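Regulatory protein E2 (Bovine papillomavirus type 1, PDB 2JEX) activates and represses viral transcription and helps start viral DNA replication by improving the specificity of E1 binding to DNA, this chain being its N-terminal transactivation domain. Local coordinates at residues Lys21-Lys25 / Leu26-Ile30; Thr97-Asp100 / Arg101-Ser104; Asp175-Ala178 / Arg179-Thr183. The protein carries 1 engineered substitution. All coordinates share one frame; numbering follows the deposited sequence.

Contact 1: Lys21-Lys25 / Leu26-Ile30; sequences KSSDK and LQDHI
Lys25 folds its side chain over the first residues of the next segment, Leu26 and Gln27. CG lies anti to the backbone N (chi1 167°), and a bend at chi2 lays the methylenes across the backbone N atoms of Leu26 and Gln27. CE and NZ then come down on Gln27, with Lys25 NZ 3.3 Å from Gln27 CB, and the two side chains run side by side in the same direction. The carbonyl O of Lys25 accepts a weak bond from Asp28 N at 3.2 Å and lies over one face of the His29 ring, 3.3 Å from His29 CD2.

Asp28 points back at the loop. Its OD1 takes the hydroxyl of Ser23, with OG donating at 2.6 Å on the anti side of the carboxylate, 26° out of its plane. The same Ser23 OG accepts from Lys25 N at 3.0 Å, a nearly straight bond (162°), so two bonds fix its rotation. Lys21 comes across Asp28 at about a right angle, and its NZ adds a long salt bridge, 3.9 Å from Asp28 OD1. The carboxylate is therefore shared between a neutral hydroxyl and a distant positive charge, which probably favours its ionised form.

The buried His29 ring turns back to the 21-25 segment. Ser23 O lies at the ring edge, near its plane, 2.9 Å from His29 NE2, an atom that is also hydrogen-bonded to Trp92 O. Asp24 also pairs with Trp92 through the backbone, and Leu26 packs on Leu79 and Ser83 of helix 62-83. Ser23 OG with Lys25 N forms an ST turn within the short loop that joins helices 4-21 and 26-48 in the helical N-terminal part of the E2 transactivation domain.

Contact 2: Thr97-Asp100 / Arg101-Ser104; sequences TSWD and RYMS
Met103 lies against Trp99 one helical turn earlier, and this is the main apolar contact. Its CG stands over the face of the five-membered ring, 3.7 Å from the centroid, while SD sits obliquely to the six-membered ring, 4.6 Å from that centroid. With CG anti to the backbone N (chi1 178°), the indole comes back over Met103, which, bent at chi2 and chi3, brings its methylene and sulfur up to it. Tyr102 meets the same indole by its CD2, 4.1 Å from Trp99 CE3; the planes are inclined at 49°, an oblique aromatic pair.

The polar contacts are those of a helix that soon ends. Tyr102 N bonds to the carbonyl O of Ser98, the N-cap residue, at 3.0 Å and in the carbonyl plane, whereas the bonds of Met103 N to Trp99 O and Asp100 O are weak. Asp100 O is gripped from opposite faces of its plane by Ser104 N at 2.8 Å and Ser104 OG at 2.7 Å, closing the last turn.

The polar ends are bound outside the two segments: Tyr102 OH to Glu74 OE2, Arg101 NH1 to Asp96 and to Lys111 O, Ser98 OG to Leu95 O. Trp99 also touches Trp33 and helix 62-83. The sulfur beside the indole makes a Met-aromatic contact on a short helix joining the helical and beta parts of the domain, probably within the connecting region called the fulcrum in E2 proteins.

Contact 3: Asp175-Ala178 / Arg179-Thr183; sequences DEAA and RFSTT
The carbonyl oxygen of Ala177 receives two bonds from Ser181, the residue that leaves the helix: N at 3.0 Å and OG at 2.7 Å. They arrive from opposite faces of the carbonyl plane. With chi1 at 87°, the Ser181 hydroxyl is turned back toward the helix end, where its OG also comes within 3.7 Å of Ala177 CB.

One residue earlier, Glu176 O is shared as well. Phe180 N approaches it in the carbonyl plane and Arg179 N from well above that plane, both at 3.0 Å, so the last turn combines an alpha-helical i to i+4 bond (Phe180 N) with a 3-10-like i to i+3 bond (Arg179 N). The Glu176 side chain runs alongside Phe180, and its OE2 lies in the ring plane at the edge, 3.3 Å from Phe180 CE1, the two flat groups turned 64° apart. Arg179 CB covers one face of the same ring over its centre.

Helix 173-180, which links strands 166-169 and 186-189, is tied to strand 128-140 by the hydrogen bond of Glu176 OE2 with Tyr131 OH; Ala177 packs on Phe121 in the loop after strand 110-120, and the Asp122 carboxylate bonds to Thr182 N and Thr183 OG1.

Contacts 1 and 2 belong together. They touch where His29 CG meets Thr97 OG1 at 3.3 Å, and residues Trp92 to Leu94 border both. Contact 3 stands apart in the beta part, its centre about 42 Å from that of contact 1. Contact 1 is partly buried and turns the chain between two helices by a hydroxyl, a carboxylate and lysines, with a buried histidine. Contact 2, though largely a surface contact, lies about 2 Å from the chain's centre, between the helical and beta parts; contact 3 lies about 27 Å out. Those two share a serine bonding one carbonyl through both N and OG, but contact 2 adds indole-methionine packing, contact 3 a glutamate beside a phenylalanine edge.

Contact 1: Lys21-Lys25 / Leu26-Ile30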
loop_
_atom_site.group_PDB
_atom_site.type_symbol
_atom_site.label_atom_id
_atom_site.label_comp_id
_atom_site.label_asym_id
_atom_site.label_seq_id
_atom_site.Cartn_x
_atom_site.Cartn_y
_atom_site.Cartn_z
ATOM N N LYS A 21 17.459 3.395 10.095
ATOM C CA LYS A 21 16.778 3.992 11.248
ATOM C C LYS A 21 15.446 3.308 11.545
ATOM O O LYS A 21 15.124 3.055 12.706
ATOM C CB LYS A 21 16.575 5.497 11.013
ATOM C CG LYS A 21 15.465 6.150 11.836
ATOM C CD LYS A 21 15.183 7.563 11.357
ATOM C CE LYS A 21 15.958 8.591 12.147
ATOM N NZ LYS A 21 15.252 8.930 13.411
ATOM N N SER A 22 14.692 3.008 10.488
ATOM C CA SER A 22 13.352 2.414 10.595
ATOM C C SER A 22 12.471 3.163 11.599
ATOM O O SER A 22 12.060 2.617 12.622
ATOM C CB SER A 22 13.427 0.916 10.918
ATOM O OG SER A 22 12.160 0.306 10.737
ATOM N N SER A 23 12.201 4.425 11.282
ATOM C CA SER A 23 11.455 5.323 12.154
ATOM C C SER A 23 9.966 5.002 12.176
ATOM O O SER A 23 9.418 4.419 11.232
ATOM C CB SER A 23 11.665 6.776 11.715
ATOM O OG SER A 23 11.015 7.683 12.585
ATOM N N ASP A 24 9.326 5.396 13.271
ATOM C CA ASP A 24 7.888 5.266 13.428
ATOM C C ASP A 24 7.238 6.652 13.380
ATOM O O ASP A 24 6.061 6.816 13.692
ATOM C CB ASP A 24 7.557 4.503 14.722
ATOM C CG ASP A 24 8.216 3.123 14.773
ATOM O OD1 ASP A 24 8.102 2.349 13.784
ATOM O OD2 ASP A 24 8.855 2.809 15.809
ATOM N N LYS A 25 8.017 7.647 12.967
ATOM C CA LYS A 25 7.503 9.006 12.782
ATOM C C LYS A 25 7.200 9.308 11.313
ATOM O O LYS A 25 8.032 9.070 10.439
ATOM C CB LYS A 25 8.457 10.050 13.384
ATOM C CG LYS A 25 8.167 11.499 12.973
ATOM C CD LYS A 25 6.777 11.982 13.408
ATOM C CE LYS A 25 6.363 13.239 12.651
ATOM N NZ LYS A 25 7.149 14.432 13.113
ATOM N N LEU A 26 5.999 9.833 11.070
ATOM C CA LEU A 26 5.515 10.178 9.735
ATOM C C LEU A 26 6.444 11.121 8.944
ATOM O O LEU A 26 6.587 10.978 7.733
ATOM C CB LEU A 26 4.091 10.758 9.820
ATOM C CG LEU A 26 3.284 11.076 8.540
ATOM C CD1 LEU A 26 3.353 9.965 7.462
ATOM C CD2 LEU A 26 1.831 11.381 8.892
ATOM N N GLN A 27 7.075 12.060 9.641
ATOM C CA GLN A 27 7.945 13.052 9.020
ATOM C C GLN A 27 9.200 12.448 8.393
ATOM O O GLN A 27 9.649 12.898 7.347
ATOM C CB GLN A 27 8.322 14.144 10.024
ATOM C CG GLN A 27 8.950 15.382 9.398
ATOM C CD GLN A 27 8.117 15.957 8.265
ATOM O OE1 GLN A 27 8.623 16.192 7.167
ATOM N NE2 GLN A 27 6.828 16.183 8.527
ATOM N N ASP A 28 9.759 11.428 9.033
ATOM C CA ASP A 28 10.877 10.696 8.453
ATOM C C ASP A 28 10.497 9.990 7.147
ATOM O O ASP A 28 11.331 9.842 6.253
ATOM C CB ASP A 28 11.425 9.687 9.458
ATOM C CG ASP A 28 12.172 10.349 10.592
ATOM O OD1 ASP A 28 11.860 10.049 11.764
ATOM O OD2 ASP A 28 13.068 11.175 10.313
ATOM N N HIS A 29 9.240 9.567 7.042
ATOM C CA HIS A 29 8.755 8.883 5.849
ATOM C C HIS A 29 8.426 9.862 4.724
ATOM O O HIS A 29 8.663 9.577 3.560
ATOM C CB HIS A 29 7.564 7.985 6.199
ATOM C CG HIS A 29 7.876 6.987 7.271
ATOM N ND1 HIS A 29 9.039 6.247 7.278
ATOM C CD2 HIS A 29 7.193 6.626 8.382
ATOM C CE1 HIS A 29 9.057 5.469 8.344
ATOM N NE2 HIS A 29 7.945 5.674 9.027
ATOM N N ILE A 30 7.879 11.016 5.085
ATOM C CA ILE A 30 7.763 12.134 4.161
ATOM C C ILE A 30 9.138 12.426 3.556
ATOM O O ILE A 30 9.271 12.514 2.333
ATOM C CB ILE A 30 7.170 13.392 4.854
ATOM C CG1 ILE A 30 5.703 13.127 5.237
ATOM C CG2 ILE A 30 7.330 14.646 3.946
ATOM C CD1 ILE A 30 5.039 14.190 6.088
#

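Contact 2: Thr97-Asp100 / Arg101-Ser104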
loop_
_atom_site.group_PDB
_atom_site.type_symbol
_atom_site.label_atom_id
_atom_site.label_comp_id
_atom_site.label_asym_id
_atom_site.label_seq_id
_atom_site.Cartn_x
_atom_site.Cartn_y
_atom_site.Cartn_z
ATOM N N THR A 97 3.991 2.859 5.336
ATOM C CA THR A 97 4.068 3.949 4.376
ATOM C C THR A 97 4.814 3.523 3.104
ATOM O O THR A 97 5.427 4.353 2.422
ATOM C CB THR A 97 4.730 5.182 5.017
ATOM O OG1 THR A 97 5.963 4.792 5.636
ATOM C CG2 THR A 97 3.821 5.791 6.075
ATOM N N SER A 98 4.755 2.226 2.797
ATOM C CA SER A 98 5.362 1.689 1.581
ATOM C C SER A 98 4.354 1.634 0.430
ATOM O O SER A 98 3.145 1.549 0.646
ATOM C CB SER A 98 5.996 0.316 1.836
ATOM O OG SER A 98 5.009 -0.652 2.158
ATOM N N TRP A 99 4.870 1.704 -0.791
ATOM C CA TRP A 99 4.048 1.712 -2.003
ATOM C C TRP A 99 3.197 0.451 -2.163
ATOM O O TRP A 99 2.004 0.538 -2.536
ATOM C CB TRP A 99 4.941 1.908 -3.227
ATOM C CG TRP A 99 4.178 1.872 -4.519
ATOM C CD1 TRP A 99 4.032 0.766 -5.358
ATOM C CD2 TRP A 99 3.430 2.999 -5.114
ATOM N NE1 TRP A 99 3.260 1.135 -6.451
ATOM C CE2 TRP A 99 2.876 2.495 -6.328
ATOM C CE3 TRP A 99 3.198 4.397 -4.748
ATOM C CZ2 TRP A 99 2.089 3.333 -7.189
ATOM C CZ3 TRP A 99 2.433 5.205 -5.625
ATOM C CH2 TRP A 99 1.894 4.681 -6.828
ATOM N N ASP A 100 3.788 -0.710 -1.848
ATOM C CA ASP A 100 3.064 -1.989 -1.914
ATOM C C ASP A 100 1.913 -2.038 -0.918
ATOM O O ASP A 100 0.840 -2.562 -1.231
ATOM C CB ASP A 100 4.005 -3.176 -1.673
ATOM C CG ASP A 100 4.975 -3.408 -2.823
ATOM O OD1 ASP A 100 4.676 -2.981 -3.966
ATOM O OD2 ASP A 100 6.042 -4.024 -2.583
ATOM N N ARG A 101 2.122 -1.503 0.280
ATOM C CA ARG A 101 1.036 -1.443 1.248
ATOM C C ARG A 101 -0.081 -0.548 0.696
ATOM O O ARG A 101 -1.258 -0.911 0.741
ATOM C CB ARG A 101 1.541 -0.933 2.602
ATOM C CG ARG A 101 0.474 -0.868 3.708
ATOM C CD ARG A 101 0.168 -2.227 4.322
ATOM N NE ARG A 101 1.324 -2.798 5.016
ATOM C CZ ARG A 101 1.593 -2.643 6.312
ATOM N NH1 ARG A 101 0.786 -1.940 7.103
ATOM N NH2 ARG A 101 2.679 -3.203 6.826
ATOM N N TYR A 102 0.313 0.605 0.154
ATOM C CA TYR A 102 -0.608 1.609 -0.387
ATOM C C TYR A 102 -1.421 1.053 -1.554
ATOM O O TYR A 102 -2.574 1.433 -1.776
ATOM C CB TYR A 102 0.219 2.820 -0.849
ATOM C CG TYR A 102 -0.561 3.983 -1.423
ATOM C CD1 TYR A 102 -1.440 4.734 -0.630
ATOM C CD2 TYR A 102 -0.388 4.365 -2.750
ATOM C CE1 TYR A 102 -2.141 5.826 -1.158
ATOM C CE2 TYR A 102 -1.082 5.459 -3.285
ATOM C CZ TYR A 102 -1.961 6.176 -2.482
ATOM O OH TYR A 102 -2.643 7.239 -3.017
ATOM N N MET A 103 -0.784 0.158 -2.305
ATOM C CA MET A 103 -1.342 -0.354 -3.554
ATOM C C MET A 103 -2.029 -1.684 -3.381
ATOM O O MET A 103 -2.847 -2.063 -4.216
ATOM C CB MET A 103 -0.263 -0.415 -4.651
ATOM C CG MET A 103 -0.004 0.904 -5.289
ATOM S SD MET A 103 -1.415 1.642 -6.126
ATOM C CE MET A 103 -2.004 2.725 -4.865
ATOM N N SER A 104 -1.707 -2.376 -2.287
ATOM C CA SER A 104 -2.511 -3.500 -1.791
ATOM C C SER A 104 -3.980 -3.099 -1.745
ATOM O O SER A 104 -4.302 -1.903 -1.723
ATOM C CB SER A 104 -2.085 -3.890 -0.365
ATOM O OG SER A 104 -0.785 -4.460 -0.328
#

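Contact 3: Asp175-Ala178 / Arg179-Thr183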
loop_
_atom_site.group_PDB
_atom_site.type_symbol
_atom_site.label_atom_id
_atom_site.label_comp_id
_atom_site.label_asym_id
_atom_site.label_seq_id
_atom_site.Cartn_x
_atom_site.Cartn_y
_atom_site.Cartn_z
ATOM N N ASP A 175 -16.379 -14.584 -6.476
ATOM C CA ASP A 175 -15.442 -14.509 -7.596
ATOM C C ASP A 175 -14.211 -15.393 -7.345
ATOM O O ASP A 175 -13.629 -15.928 -8.283
ATOM C CB ASP A 175 -15.016 -13.056 -7.882
ATOM C CG ASP A 175 -16.158 -12.185 -8.461
ATOM O OD1 ASP A 175 -16.222 -10.991 -8.092
ATOM O OD2 ASP A 175 -16.978 -12.668 -9.283
ATOM N N GLU A 176 -13.813 -15.538 -6.081
ATOM C CA GLU A 176 -12.703 -16.428 -5.710
ATOM C C GLU A 176 -13.082 -17.902 -5.864
ATOM O O GLU A 176 -12.306 -18.692 -6.405
ATOM C CB GLU A 176 -12.220 -16.136 -4.290
ATOM C CG GLU A 176 -11.620 -14.735 -4.112
ATOM C CD GLU A 176 -10.434 -14.452 -5.044
ATOM O OE1 GLU A 176 -10.589 -13.615 -5.963
ATOM O OE2 GLU A 176 -9.357 -15.059 -4.869
ATOM N N ALA A 177 -14.292 -18.254 -5.419
ATOM C CA ALA A 177 -14.802 -19.616 -5.526
ATOM C C ALA A 177 -15.065 -20.045 -6.981
ATOM O O ALA A 177 -15.062 -21.237 -7.298
ATOM C CB ALA A 177 -16.065 -19.774 -4.678
ATOM N N ALA A 178 -15.301 -19.073 -7.856
ATOM C CA ALA A 178 -15.484 -19.334 -9.287
ATOM C C ALA A 178 -14.158 -19.767 -9.920
ATOM O O ALA A 178 -14.139 -20.373 -10.996
ATOM C CB ALA A 178 -16.010 -18.099 -9.974
ATOM N N ARG A 179 -13.055 -19.439 -9.249
ATOM C CA ARG A 179 -11.725 -19.833 -9.698
ATOM C C ARG A 179 -11.258 -21.123 -9.026
ATOM O O ARG A 179 -10.701 -22.001 -9.698
ATOM C CB ARG A 179 -10.695 -18.729 -9.430
ATOM C CG ARG A 179 -10.981 -17.383 -10.088
ATOM C CD ARG A 179 -9.843 -16.392 -9.817
ATOM N NE ARG A 179 -8.621 -16.761 -10.539
ATOM C CZ ARG A 179 -7.421 -16.209 -10.359
ATOM N NH1 ARG A 179 -7.239 -15.242 -9.460
ATOM N NH2 ARG A 179 -6.393 -16.637 -11.085
ATOM N N PHE A 180 -11.494 -21.233 -7.713
ATOM C CA PHE A 180 -10.785 -22.212 -6.877
ATOM C C PHE A 180 -11.656 -23.339 -6.321
ATOM O O PHE A 180 -11.152 -24.241 -5.644
ATOM C CB PHE A 180 -10.050 -21.498 -5.734
ATOM C CG PHE A 180 -9.174 -20.349 -6.183
ATOM C CD1 PHE A 180 -9.299 -19.100 -5.601
ATOM C CD2 PHE A 180 -8.230 -20.520 -7.198
ATOM C CE1 PHE A 180 -8.499 -18.044 -5.997
ATOM C CE2 PHE A 180 -7.422 -19.470 -7.610
ATOM C CZ PHE A 180 -7.556 -18.224 -7.004
ATOM N N SER A 181 -12.956 -23.279 -6.590
ATOM C CA SER A 181 -13.871 -24.319 -6.149
ATOM C C SER A 181 -14.577 -25.012 -7.314
ATOM O O SER A 181 -14.679 -24.477 -8.419
ATOM C CB SER A 181 -14.917 -23.782 -5.158
ATOM O OG SER A 181 -16.047 -23.259 -5.836
ATOM N N THR A 182 -15.067 -26.211 -7.024
ATOM C CA THR A 182 -15.791 -27.032 -7.985
ATOM C C THR A 182 -17.301 -27.009 -7.697
ATOM O O THR A 182 -18.115 -27.247 -8.596
ATOM C CB THR A 182 -15.229 -28.482 -8.000
ATOM O OG1 THR A 182 -15.214 -29.016 -6.671
ATOM C CG2 THR A 182 -13.807 -28.489 -8.509
ATOM N N THR A 183 -17.667 -26.694 -6.452
ATOM C CA THR A 183 -19.071 -26.651 -6.008
ATOM C C THR A 183 -19.651 -25.231 -5.863
ATOM O O THR A 183 -20.826 -25.010 -6.133
ATOM C CB THR A 183 -19.257 -27.388 -4.661
ATOM O OG1 THR A 183 -18.361 -26.825 -3.683
ATOM C CG2 THR A 183 -18.979 -28.886 -4.814
#